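PDB 5HU7: putative polyketide synthase from Brevibacillus brevis, which probably catalyses the dehydration of carrier-bound 3-hydroxyacyl intermediates during polyketide assembly, acting as the dehydratase domain of a trans-AT synthase. Local coordinates for residues L52-R60 and Q205-L213; L148-A158 and I179-L190. All blocks are in the same frame, centred on the assembly; numbering follows the deposited sequence.

Interaction 1 (L52-R60 and Q205-L213); sequences LIAYLEMAR and QLVFHPSLL
Glu57 meets the loop at Val207 and Phe208, and its carboxylate takes both backbone N-H bonds that the loop sends to the helix. OE1 accepts Phe208 N at 3.0 Å, on an almost straight line, and Val207 N at 3.3 Å. Both donors come from above the same face of the carboxylate plane. CG lies anti to the backbone N (chi1 -175°) and the chain then bends at chi2, which swings the carboxylate off the helix onto the loop. Phe208 turns a ring edge to it, CD2 lying 3.2 Å from Glu57 OE1 with the two planes 73° apart. The other oxygen, OE2, takes a salt bridge from Arg60 NH2 at 2.8 Å and a further bond from His13 NE2. The nearby positive charge probably stabilises the anionic form.

The guanidinium of Arg60 is also packed on one face, where Val207 CG2 sits over its centre, 3.4 Å from Arg60 CZ.

Among the apolar contacts, Leu56 CB lies 3.8 Å from Phe208 CE2. Ile53 has CG1 between the backbone N and the carbonyl carbon (chi1 54°), from where CD1 reaches His209 O at 3.0 Å and CG1 packs on Leu213 CB. The side chains of Leu213 and Leu52 cross at about a right angle, Leu213 CD2 3.8 Å from Leu52 CB.

The loop holds its own shape through a type I turn from His209 to Leu212, with His209 ND1 accepting from Ser211 N in a capping bond and His209 NE2 hydrogen-bonded to Pro196 O.

The contact illustrates how a double-hotdog fold can join its halves: helix 52-65 of one meets the loop opening helix 212-227 of the other, while strand 241-249 touches Leu52, Arg60 and Phe208, and strand 76-84 touches Leu56 and Arg60.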
loop_
_atom_site.group_PDB
_atom_site.type_symbol
_atom_site.label_atom_id
_atom_site.label_comp_id
_atom_site.label_asym_id
_atom_site.label_seq_id
_atom_site.Cartn_x
_atom_site.Cartn_y
_atom_site.Cartn_z
ATOM N N LEU A 52 2.310 21.354 -12.200
ATOM C CA LEU A 52 1.920 22.038 -10.954
ATOM C C LEU A 52 0.736 21.350 -10.215
ATOM O O LEU A 52 0.893 20.916 -9.070
ATOM C CB LEU A 52 1.635 23.538 -11.239
ATOM C CG LEU A 52 2.825 24.412 -11.704
ATOM C CD1 LEU A 52 2.420 25.870 -12.110
ATOM C CD2 LEU A 52 3.946 24.392 -10.731
ATOM N N ILE A 53 -0.418 21.217 -10.877
ATOM C CA ILE A 53 -1.593 20.519 -10.314
ATOM C C ILE A 53 -1.334 19.064 -9.924
ATOM O O ILE A 53 -2.021 18.532 -9.051
ATOM C CB ILE A 53 -2.833 20.603 -11.241
ATOM C CG1 ILE A 53 -2.468 20.098 -12.690
ATOM C CG2 ILE A 53 -3.396 22.041 -11.204
ATOM C CD1 ILE A 53 -3.589 19.836 -13.568
ATOM N N ALA A 54 -0.367 18.423 -10.555
ATOM C CA ALA A 54 -0.072 17.043 -10.235
ATOM C C ALA A 54 0.429 16.909 -8.798
ATOM O O ALA A 54 0.093 15.935 -8.135
ATOM C CB ALA A 54 0.929 16.478 -11.205
ATOM N N TYR A 55 1.131 17.948 -8.275
ATOM C CA TYR A 55 1.597 17.963 -6.894
ATOM C C TYR A 55 0.428 18.028 -5.922
ATOM O O TYR A 55 0.479 17.399 -4.871
ATOM C CB TYR A 55 2.490 19.188 -6.641
ATOM C CG TYR A 55 3.824 19.170 -7.349
ATOM C CD1 TYR A 55 4.887 18.409 -6.857
ATOM C CD2 TYR A 55 4.069 20.009 -8.422
ATOM C CE1 TYR A 55 6.163 18.496 -7.427
ATOM C CE2 TYR A 55 5.327 20.083 -9.015
ATOM C CZ TYR A 55 6.380 19.355 -8.488
ATOM O OH TYR A 55 7.622 19.450 -9.042
ATOM N N LEU A 56 -0.621 18.793 -6.258
ATOM C CA LEU A 56 -1.785 18.945 -5.397
ATOM C C LEU A 56 -2.649 17.717 -5.396
ATOM O O LEU A 56 -3.131 17.287 -4.349
ATOM C CB LEU A 56 -2.599 20.144 -5.841
ATOM C CG LEU A 56 -1.871 21.504 -5.868
ATOM C CD1 LEU A 56 -2.780 22.554 -6.485
ATOM C CD2 LEU A 56 -1.435 21.914 -4.507
ATOM N N GLU A 57 -2.873 17.176 -6.578
ATOM C CA GLU A 57 -3.641 15.941 -6.803
ATOM C C GLU A 57 -2.982 14.720 -6.111
ATOM O O GLU A 57 -3.681 13.950 -5.465
ATOM C CB GLU A 57 -3.790 15.703 -8.313
ATOM C CG GLU A 57 -4.659 14.540 -8.717
ATOM C CD GLU A 57 -6.035 14.499 -8.099
ATOM O OE1 GLU A 57 -6.644 15.576 -7.958
ATOM O OE2 GLU A 57 -6.502 13.401 -7.720
ATOM N N MET A 58 -1.645 14.589 -6.214
ATOM C CA MET A 58 -0.880 13.512 -5.563
ATOM C C MET A 58 -0.981 13.614 -4.032
ATOM O O MET A 58 -1.263 12.634 -3.367
ATOM C CB MET A 58 0.595 13.535 -5.998
ATOM C CG MET A 58 1.314 12.245 -5.714
ATOM S SD MET A 58 3.118 12.274 -5.917
ATOM C CE MET A 58 3.255 12.583 -7.508
ATOM N N ALA A 59 -0.765 14.807 -3.486
ATOM C CA ALA A 59 -0.860 15.076 -2.048
ATOM C C ALA A 59 -2.257 14.798 -1.502
ATOM O O ALA A 59 -2.394 14.223 -0.420
ATOM C CB ALA A 59 -0.503 16.518 -1.790
ATOM N N ARG A 60 -3.286 15.181 -2.257
ATOM C CA ARG A 60 -4.680 14.965 -1.881
ATOM C C ARG A 60 -5.015 13.485 -1.876
ATOM O O ARG A 60 -5.719 13.021 -0.993
ATOM C CB ARG A 60 -5.577 15.691 -2.894
ATOM C CG ARG A 60 -7.055 15.637 -2.576
ATOM C CD ARG A 60 -7.847 15.792 -3.830
ATOM N NE ARG A 60 -7.659 14.659 -4.756
ATOM C CZ ARG A 60 -8.270 13.477 -4.679
ATOM N NH1 ARG A 60 -9.132 13.228 -3.696
ATOM N NH2 ARG A 60 -8.030 12.537 -5.588
ATOM N N GLN A 205 -11.157 8.691 -9.966
ATOM C CA GLN A 205 -10.101 8.817 -8.942
ATOM C C GLN A 205 -9.568 10.258 -8.802
ATOM O O GLN A 205 -9.072 10.624 -7.740
ATOM C CB GLN A 205 -8.944 7.845 -9.242
ATOM C CG GLN A 205 -9.317 6.382 -9.001
ATOM C CD GLN A 205 -8.333 5.421 -9.624
ATOM O OE1 GLN A 205 -7.998 5.522 -10.807
ATOM N NE2 GLN A 205 -7.909 4.412 -8.876
ATOM N N LEU A 206 -9.771 11.093 -9.824
ATOM C CA LEU A 206 -9.295 12.469 -9.853
ATOM C C LEU A 206 -10.253 13.533 -9.320
ATOM O O LEU A 206 -11.461 13.338 -9.264
ATOM C CB LEU A 206 -8.927 12.814 -11.295
ATOM C CG LEU A 206 -7.925 11.851 -11.969
ATOM C CD1 LEU A 206 -7.479 12.375 -13.341
ATOM C CD2 LEU A 206 -6.743 11.558 -11.044
ATOM N N VAL A 207 -9.676 14.622 -8.840
ATOM C CA VAL A 207 -10.370 15.838 -8.457
ATOM C C VAL A 207 -9.928 16.906 -9.489
ATOM O O VAL A 207 -10.774 17.511 -10.153
ATOM C CB VAL A 207 -10.091 16.240 -6.981
ATOM C CG1 VAL A 207 -10.500 17.685 -6.693
ATOM C CG2 VAL A 207 -10.813 15.285 -6.032
ATOM N N PHE A 208 -8.586 17.072 -9.641
ATOM C CA PHE A 208 -7.968 17.975 -10.600
ATOM C C PHE A 208 -7.781 17.261 -11.910
ATOM O O PHE A 208 -7.156 16.194 -11.949
ATOM C CB PHE A 208 -6.593 18.431 -10.142
ATOM C CG PHE A 208 -6.587 19.300 -8.913
ATOM C CD1 PHE A 208 -6.817 20.663 -9.008
ATOM C CD2 PHE A 208 -6.273 18.774 -7.675
ATOM C CE1 PHE A 208 -6.781 21.459 -7.882
ATOM C CE2 PHE A 208 -6.271 19.571 -6.541
ATOM C CZ PHE A 208 -6.520 20.901 -6.653
ATOM N N HIS A 209 -8.274 17.872 -12.998
ATOM C CA HIS A 209 -8.188 17.322 -14.327
ATOM C C HIS A 209 -6.726 17.456 -14.787
ATOM O O HIS A 209 -6.094 18.473 -14.484
ATOM C CB HIS A 209 -9.121 18.111 -15.251
ATOM C CG HIS A 209 -9.332 17.500 -16.587
ATOM N ND1 HIS A 209 -8.411 17.671 -17.608
ATOM C CD2 HIS A 209 -10.345 16.730 -17.036
ATOM C CE1 HIS A 209 -8.873 16.955 -18.626
ATOM N NE2 HIS A 209 -10.084 16.464 -18.359
ATOM N N PRO A 210 -6.167 16.479 -15.548
ATOM C CA PRO A 210 -4.766 16.599 -15.970
ATOM C C PRO A 210 -4.447 17.746 -16.935
ATOM O O PRO A 210 -3.269 18.053 -17.111
ATOM C CB PRO A 210 -4.485 15.229 -16.606
ATOM C CG PRO A 210 -5.787 14.730 -17.014
ATOM C CD PRO A 210 -6.732 15.185 -15.977
ATOM N N SER A 211 -5.462 18.367 -17.564
ATOM C CA SER A 211 -5.270 19.449 -18.536
ATOM C C SER A 211 -5.646 20.835 -18.013
ATOM O O SER A 211 -5.494 21.795 -18.757
ATOM C CB SER A 211 -6.098 19.157 -19.778
ATOM O OG SER A 211 -5.975 17.801 -20.178
ATOM N N LEU A 212 -6.126 20.950 -16.770
ATOM C CA LEU A 212 -6.557 22.220 -16.174
ATOM C C LEU A 212 -5.496 23.349 -16.178
ATOM O O LEU A 212 -5.851 24.511 -16.342
ATOM C CB LEU A 212 -7.047 21.948 -14.734
ATOM C CG LEU A 212 -7.508 23.145 -13.929
ATOM C CD1 LEU A 212 -8.688 23.814 -14.598
ATOM C CD2 LEU A 212 -7.863 22.740 -12.508
ATOM N N LEU A 213 -4.225 23.020 -15.964
ATOM C CA LEU A 213 -3.132 24.005 -15.938
ATOM C C LEU A 213 -2.828 24.539 -17.345
ATOM O O LEU A 213 -2.471 25.707 -17.502
ATOM C CB LEU A 213 -1.875 23.338 -15.339
ATOM C CG LEU A 213 -0.595 24.183 -15.208
ATOM C CD1 LEU A 213 -0.788 25.306 -14.191
ATOM C CD2 LEU A 213 0.614 23.265 -14.870
#

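Interaction 2 (L148-A158 and I179-L190); sequences LQAESSEILTA and IDQVYRAPGHVL
Tyr183 has its ring between Gln149 and Ile155. The setting is the antiparallel edge of a hotdog-type sheet, where strand 154-157 pairs with a beta hairpin whose strand 181-185 turns back through a type II turn from Ala185 to His188. Gln149 CG makes a CH-pi contact over one ring face, 3.7 Å from the centroid, and its amide, in a plane only 4° from that of the ring, stacks over the hydroxyl end of the same face. Over the opposite face Ile155 CG2 is offset toward the rim; Ile155 CG1, anti to the carbonyl carbon (chi1 -50°), lays CD1 3.7 Å from Tyr183 CE2. Ser152 OG stands at the ring edge. A leucine in place of Tyr183 would probably leave Gln149 without its flat partner and open a gap between it and Ile155.

His188 receives the carboxylate of Glu151 at its ring edge, the planes 88° apart, and Ala185 CB over one face; its NE2 is buried without a hydrogen-bond partner. The Arg184 guanidinium has Ser153 OG over one face, 3.1 Å from CZ, without a hydrogen bond between them. Helix 212-227 brings Tyr222 against Leu156 and Val182.

Leu156 N bonds to Val182 O at 2.8 Å, and Val182 N returns the bond to Leu156 O. Beyond them a classic beta bulge sets Ser153 and Glu154 opposite the single residue Arg184, whose O accepts from Ser153 N at 2.8 Å and, weakly, from Glu154 N.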
loop_
_atom_site.group_PDB
_atom_site.type_symbol
_atom_site.label_atom_id
_atom_site.label_comp_id
_atom_site.label_asym_id
_atom_site.label_seq_id
_atom_site.Cartn_x
_atom_site.Cartn_y
_atom_site.Cartn_z
ATOM N N LEU A 148 -21.866 37.753 -13.441
ATOM C CA LEU A 148 -20.432 37.909 -13.767
ATOM C C LEU A 148 -20.240 38.122 -15.244
ATOM O O LEU A 148 -19.444 38.964 -15.650
ATOM C CB LEU A 148 -19.603 36.701 -13.281
ATOM C CG LEU A 148 -19.443 36.598 -11.759
ATOM C CD1 LEU A 148 -18.972 35.194 -11.354
ATOM C CD2 LEU A 148 -18.445 37.631 -11.220
ATOM N N GLN A 149 -21.007 37.388 -16.045
ATOM C CA GLN A 149 -20.974 37.480 -17.496
ATOM C C GLN A 149 -21.507 38.827 -18.011
ATOM O O GLN A 149 -20.944 39.372 -18.950
ATOM C CB GLN A 149 -21.788 36.342 -18.109
ATOM C CG GLN A 149 -21.177 34.965 -17.872
ATOM C CD GLN A 149 -22.109 33.857 -18.294
ATOM O OE1 GLN A 149 -23.216 34.080 -18.790
ATOM N NE2 GLN A 149 -21.677 32.634 -18.113
ATOM N N ALA A 150 -22.582 39.367 -17.405
ATOM C CA ALA A 150 -23.174 40.654 -17.831
ATOM C C ALA A 150 -22.282 41.856 -17.524
ATOM O O ALA A 150 -22.387 42.886 -18.172
ATOM C CB ALA A 150 -24.529 40.850 -17.168
ATOM N N GLU A 151 -21.425 41.718 -16.528
ATOM C CA GLU A 151 -20.476 42.730 -16.072
ATOM C C GLU A 151 -19.248 42.918 -17.025
ATOM O O GLU A 151 -18.557 43.929 -16.916
ATOM C CB GLU A 151 -19.978 42.279 -14.658
ATOM C CG GLU A 151 -19.160 43.277 -13.860
ATOM C CD GLU A 151 -18.473 42.660 -12.657
ATOM O OE1 GLU A 151 -19.047 41.725 -12.050
ATOM O OE2 GLU A 151 -17.336 43.087 -12.349
ATOM N N SER A 152 -18.976 41.986 -17.953
ATOM C CA SER A 152 -17.757 42.015 -18.742
ATOM C C SER A 152 -17.713 43.121 -19.804
ATOM O O SER A 152 -18.738 43.541 -20.363
ATOM C CB SER A 152 -17.466 40.647 -19.363
ATOM O OG SER A 152 -18.588 40.056 -19.992
ATOM N N SER A 153 -16.488 43.617 -20.038
ATOM C CA SER A 153 -16.183 44.653 -21.015
ATOM C C SER A 153 -15.787 44.015 -22.360
ATOM O O SER A 153 -15.910 44.657 -23.401
ATOM C CB SER A 153 -15.060 45.534 -20.492
ATOM O OG SER A 153 -13.905 44.772 -20.169
ATOM N N GLU A 154 -15.285 42.772 -22.335
ATOM C CA GLU A 154 -14.920 42.028 -23.527
ATOM C C GLU A 154 -15.222 40.547 -23.320
ATOM O O GLU A 154 -15.179 40.052 -22.191
ATOM C CB GLU A 154 -13.412 42.155 -23.792
ATOM C CG GLU A 154 -13.002 43.451 -24.449
ATOM C CD GLU A 154 -11.599 43.452 -25.020
ATOM O OE1 GLU A 154 -10.958 42.377 -25.027
ATOM O OE2 GLU A 154 -11.139 44.527 -25.467
ATOM N N ILE A 155 -15.481 39.840 -24.424
ATOM C CA ILE A 155 -15.638 38.385 -24.468
ATOM C C ILE A 155 -14.760 37.934 -25.621
ATOM O O ILE A 155 -14.928 38.388 -26.744
ATOM C CB ILE A 155 -17.067 37.874 -24.627
ATOM C CG1 ILE A 155 -17.985 38.548 -23.603
ATOM C CG2 ILE A 155 -17.090 36.344 -24.486
ATOM C CD1 ILE A 155 -19.391 38.175 -23.719
ATOM N N LEU A 156 -13.803 37.076 -25.325
ATOM C CA LEU A 156 -12.829 36.612 -26.295
ATOM C C LEU A 156 -13.012 35.170 -26.634
ATOM O O LEU A 156 -13.253 34.360 -25.764
ATOM C CB LEU A 156 -11.417 36.766 -25.729
ATOM C CG LEU A 156 -10.966 38.198 -25.476
ATOM C CD1 LEU A 156 -11.491 38.718 -24.131
ATOM C CD2 LEU A 156 -9.453 38.275 -25.441
ATOM N N THR A 157 -12.754 34.827 -27.888
ATOM C CA THR A 157 -12.718 33.433 -28.330
ATOM C C THR A 157 -11.342 32.829 -27.875
ATOM O O THR A 157 -10.458 33.574 -27.456
ATOM C CB THR A 157 -12.768 33.368 -29.838
ATOM O OG1 THR A 157 -11.600 34.018 -30.337
ATOM C CG2 THR A 157 -14.039 34.015 -30.430
ATOM N N ALA A 158 -11.107 31.525 -28.004
ATOM C CA ALA A 158 -9.764 31.004 -27.633
ATOM C C ALA A 158 -8.652 31.630 -28.552
ATOM O O ALA A 158 -7.613 32.053 -28.045
ATOM C CB ALA A 158 -9.719 29.491 -27.731
ATOM N N ILE A 179 -10.136 26.043 -23.602
ATOM C CA ILE A 179 -10.875 27.303 -23.429
ATOM C C ILE A 179 -11.985 27.486 -24.442
ATOM O O ILE A 179 -11.667 27.655 -25.612
ATOM C CB ILE A 179 -9.870 28.499 -23.514
ATOM C CG1 ILE A 179 -8.778 28.353 -22.438
ATOM C CG2 ILE A 179 -10.587 29.883 -23.394
ATOM C CD1 ILE A 179 -7.796 29.444 -22.449
ATOM N N ASP A 180 -13.269 27.548 -24.014
ATOM C CA ASP A 180 -14.355 27.846 -24.942
ATOM C C ASP A 180 -14.391 29.364 -25.191
ATOM O O ASP A 180 -14.416 29.819 -26.329
ATOM C CB ASP A 180 -15.712 27.381 -24.388
ATOM C CG ASP A 180 -15.927 25.881 -24.396
ATOM O OD1 ASP A 180 -15.584 25.238 -25.408
ATOM O OD2 ASP A 180 -16.522 25.364 -23.429
ATOM N N GLN A 181 -14.430 30.141 -24.124
ATOM C CA GLN A 181 -14.485 31.593 -24.226
ATOM C C GLN A 181 -14.025 32.226 -22.953
ATOM O O GLN A 181 -14.025 31.582 -21.911
ATOM C CB GLN A 181 -15.906 32.064 -24.598
ATOM C CG GLN A 181 -17.013 31.438 -23.751
ATOM C CD GLN A 181 -18.390 31.793 -24.248
ATOM O OE1 GLN A 181 -18.827 32.939 -24.162
ATOM N NE2 GLN A 181 -19.115 30.821 -24.760
ATOM N N VAL A 182 -13.616 33.489 -23.029
ATOM C CA VAL A 182 -13.142 34.209 -21.855
ATOM C C VAL A 182 -13.920 35.478 -21.708
ATOM O O VAL A 182 -13.899 36.304 -22.598
ATOM C CB VAL A 182 -11.625 34.488 -21.933
ATOM C CG1 VAL A 182 -11.162 35.329 -20.761
ATOM C CG2 VAL A 182 -10.859 33.183 -21.991
ATOM N N TYR A 183 -14.552 35.648 -20.555
ATOM C CA TYR A 183 -15.285 36.862 -20.172
ATOM C C TYR A 183 -14.355 37.748 -19.342
ATOM O O TYR A 183 -13.986 37.361 -18.255
ATOM C CB TYR A 183 -16.477 36.481 -19.312
ATOM C CG TYR A 183 -17.549 35.696 -20.028
ATOM C CD1 TYR A 183 -17.533 34.311 -20.039
ATOM C CD2 TYR A 183 -18.666 36.328 -20.548
ATOM C CE1 TYR A 183 -18.553 33.580 -20.626
ATOM C CE2 TYR A 183 -19.707 35.606 -21.118
ATOM C CZ TYR A 183 -19.638 34.228 -21.174
ATOM O OH TYR A 183 -20.656 33.500 -21.733
ATOM N N ARG A 184 -14.006 38.932 -19.830
ATOM C CA ARG A 184 -13.127 39.822 -19.094
ATOM C C ARG A 184 -13.886 40.953 -18.494
ATOM O O ARG A 184 -14.649 41.647 -19.160
ATOM C CB ARG A 184 -12.004 40.438 -19.948
ATOM C CG ARG A 184 -11.017 41.243 -19.049
ATOM C CD ARG A 184 -9.890 41.975 -19.732
ATOM N NE ARG A 184 -10.369 42.944 -20.723
ATOM C CZ ARG A 184 -10.844 44.161 -20.442
ATOM N NH1 ARG A 184 -10.938 44.584 -19.182
ATOM N NH2 ARG A 184 -11.248 44.961 -21.426
ATOM N N ALA A 185 -13.528 41.249 -17.277
ATOM C CA ALA A 185 -14.068 42.397 -16.601
ATOM C C ALA A 185 -12.906 43.053 -15.895
ATOM O O ALA A 185 -11.858 42.422 -15.713
ATOM C CB ALA A 185 -15.086 41.942 -15.578
ATOM N N PRO A 186 -13.073 44.289 -15.412
ATOM C CA PRO A 186 -12.004 44.904 -14.617
ATOM C C PRO A 186 -11.837 44.121 -13.309
ATOM O O PRO A 186 -12.821 43.888 -12.609
ATOM C CB PRO A 186 -12.531 46.331 -14.389
ATOM C CG PRO A 186 -13.565 46.517 -15.446
ATOM C CD PRO A 186 -14.226 45.198 -15.516
ATOM N N GLY A 187 -10.630 43.609 -13.066
ATOM C CA GLY A 187 -10.331 42.811 -11.875
ATOM C C GLY A 187 -10.570 41.311 -11.955
ATOM O O GLY A 187 -10.207 40.601 -11.001
ATOM N N HIS A 188 -11.177 40.791 -13.059
ATOM C CA HIS A 188 -11.383 39.341 -13.180
ATOM C C HIS A 188 -11.515 38.827 -14.604
ATOM O O HIS A 188 -11.853 39.568 -15.517
ATOM C CB HIS A 188 -12.607 38.856 -12.347
ATOM C CG HIS A 188 -13.967 39.145 -12.923
ATOM N ND1 HIS A 188 -14.466 38.446 -14.026
ATOM C CD2 HIS A 188 -14.936 39.968 -12.471
ATOM C CE1 HIS A 188 -15.678 38.931 -14.255
ATOM N NE2 HIS A 188 -16.015 39.831 -13.333
ATOM N N VAL A 189 -11.282 37.519 -14.757
ATOM C CA VAL A 189 -11.508 36.795 -15.990
ATOM C C VAL A 189 -12.330 35.582 -15.617
ATOM O O VAL A 189 -12.050 34.954 -14.603
ATOM C CB VAL A 189 -10.234 36.435 -16.803
ATOM C CG1 VAL A 189 -9.537 37.688 -17.277
ATOM C CG2 VAL A 189 -9.268 35.574 -16.009
ATOM N N LEU A 190 -13.420 35.325 -16.356
ATOM C CA LEU A 190 -14.261 34.148 -16.132
ATOM C C LEU A 190 -14.054 33.296 -17.364
ATOM O O LEU A 190 -14.422 33.700 -18.469
ATOM C CB LEU A 190 -15.740 34.495 -15.917
ATOM C CG LEU A 190 -16.676 33.299 -15.815
ATOM C CD1 LEU A 190 -16.513 32.598 -14.472
ATOM C CD2 LEU A 190 -18.140 33.726 -16.063
#

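Interaction 2 is nested along the chain inside the loop closed by interaction 1, whose segments are 145 residues apart. Their centres lie 25 Å apart and their nearest atoms about 8 Å, so they do not touch. The centre of interaction 1 lies 5 Å from the centre of the chain, that of interaction 2 about 21 Å from it, at an outer end of the strand order. Helix 212-227 connects them: it begins in the 205-213 segment and its later residue Tyr222 packs on the strands of interaction 2. Consistent with a double-hotdog fold, one contact joins the two halves and the other lies at the edge of the second.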